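Local coordinates for beta-N-acetylhexosaminidase (Microbacterium sp. HJ5, PDB 7BWG), which hydrolyses terminal N-acetylglucosamine residues from the non-reducing ends of beta-linked substrates as a glycoside hydrolase of family 20, at the interface of chains A and B. Sequence-based numbering; all coordinates share one arbitrary frame. Chains: chain A/B, Beta-N-acetylhexosaminidase.

The interface of chains A and B. Residues chain A 300, 303-304, 307, 343; chain B 414-419.
Helix 292-308 of chain A meets the loop B:Ser414 to B:Pro419 in a modest example of contact by shape; with A:Leu343, the two sides of this part of the interface hide 251 Å² between them. A:Gly303, without a side chain, lets the backbone of B:Asn417 come close, while A:Gly307 faces B:Ala416 more loosely. B:Asn417 CB packs on A:Glu304 CA at 3.6 Å. With CG anti to its own carbonyl carbon (chi1 -65°), the amide runs alongside the glutamate, both side chains pointing the same way. B:Asn417 OD1 sits 3.3 Å from A:Glu304 CA and also touches the CG methylene, whereas B:Asn417 ND2 faces the carboxylate oxygen A:Glu304 OE2 at 3.6 Å, too far for a hydrogen bond. The amide and carboxylate planes are turned 34° apart. An alanine in place of B:Asn417 would remove the amide beyond CB, which would probably leave the A:Glu304 stem less well packed and the loop less closely fitted to the helix. Beyond the helix, A:Leu343 brings its CD2 methyl to B:Gly418 CA at 3.5 Å, with B:Ser414 CB farther off at 4.1 Å. Such sparse contact, without polar pairs in bonding reach, may reflect crystal packing; the structure alone does not show that the pair forms in solution. The centre of the patch is about 20 Å from B:Glu320, the likely proton donor. At the loop's start, B:Ser414 OG lies 3.4 Å from the backbone oxygen O of A:Leu343.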
# COMPACT_ATOMS: atom_id res chain seq x y z
N ASP A 300 2.10 -7.63 -10.63
CA ASP A 300 3.24 -7.24 -9.81
C ASP A 300 3.40 -5.72 -9.76
O ASP A 300 3.67 -5.15 -8.70
CB ASP A 300 4.52 -7.89 -10.35
N GLY A 303 0.22 -4.27 -8.04
CA GLY A 303 0.25 -4.63 -6.63
C GLY A 303 1.25 -3.80 -5.85
O GLY A 303 0.94 -3.32 -4.75
N GLU A 304 2.44 -3.60 -6.40
CA GLU A 304 3.42 -2.74 -5.75
C GLU A 304 2.99 -1.28 -5.81
O GLU A 304 3.24 -0.51 -4.88
CB GLU A 304 4.79 -2.92 -6.41
CG GLU A 304 5.89 -2.06 -5.81
CD GLU A 304 7.25 -2.72 -5.88
OE1 GLU A 304 8.26 -1.99 -5.99
OE2 GLU A 304 7.31 -3.96 -5.82
N GLY A 307 0.39 -0.33 -3.08
CA GLY A 307 1.00 -0.17 -1.77
C GLY A 307 1.61 1.19 -1.54
O GLY A 307 1.76 1.61 -0.38
N LEU A 343 -7.07 -5.87 -5.32
CA LEU A 343 -6.05 -5.23 -4.50
C LEU A 343 -6.64 -4.31 -3.44
O LEU A 343 -5.89 -3.78 -2.62
CB LEU A 343 -5.09 -4.44 -5.39
CG LEU A 343 -4.02 -5.25 -6.13
CD1 LEU A 343 -3.36 -4.41 -7.21
CD2 LEU A 343 -3.00 -5.77 -5.15
N SER B 414 -3.84 -8.22 0.70
CA SER B 414 -2.95 -7.93 -0.42
C SER B 414 -2.17 -6.64 -0.22
O SER B 414 -1.65 -6.08 -1.19
CB SER B 414 -3.75 -7.85 -1.73
OG SER B 414 -4.74 -6.84 -1.66
N TRP B 415 -2.07 -6.15 1.02
CA TRP B 415 -1.51 -4.82 1.26
C TRP B 415 -0.02 -4.74 1.00
O TRP B 415 0.52 -3.63 0.93
CB TRP B 415 -1.81 -4.38 2.70
CG TRP B 415 -1.12 -5.20 3.75
CD1 TRP B 415 -1.66 -6.23 4.47
CD2 TRP B 415 0.23 -5.06 4.21
NE1 TRP B 415 -0.73 -6.74 5.34
CE2 TRP B 415 0.44 -6.04 5.20
CE3 TRP B 415 1.28 -4.20 3.87
CZ2 TRP B 415 1.66 -6.18 5.86
CZ3 TRP B 415 2.49 -4.35 4.52
CH2 TRP B 415 2.67 -5.33 5.51
N ALA B 416 0.67 -5.88 0.87
CA ALA B 416 2.10 -5.87 0.61
C ALA B 416 2.39 -5.26 -0.75
O ALA B 416 2.42 -4.03 -0.90
CB ALA B 416 2.67 -7.29 0.69
N ASN B 417 2.60 -6.10 -1.76
CA ASN B 417 2.70 -5.67 -3.15
C ASN B 417 1.89 -6.62 -4.02
O ASN B 417 2.36 -7.15 -5.03
CB ASN B 417 4.15 -5.59 -3.60
CG ASN B 417 4.93 -4.51 -2.87
OD1 ASN B 417 4.43 -3.41 -2.65
ND2 ASN B 417 6.16 -4.83 -2.48
N GLY B 418 0.63 -6.82 -3.64
CA GLY B 418 -0.23 -7.77 -4.30
C GLY B 418 -0.30 -9.08 -3.54
O GLY B 418 0.21 -9.20 -2.42
N PRO B 419 -0.94 -10.08 -4.14
CA PRO B 419 -0.92 -11.42 -3.55
C PRO B 419 0.50 -11.97 -3.51
O PRO B 419 1.39 -11.52 -4.24
CB PRO B 419 -1.81 -12.24 -4.49
CG PRO B 419 -2.68 -11.23 -5.16
CD PRO B 419 -1.83 -10.00 -5.30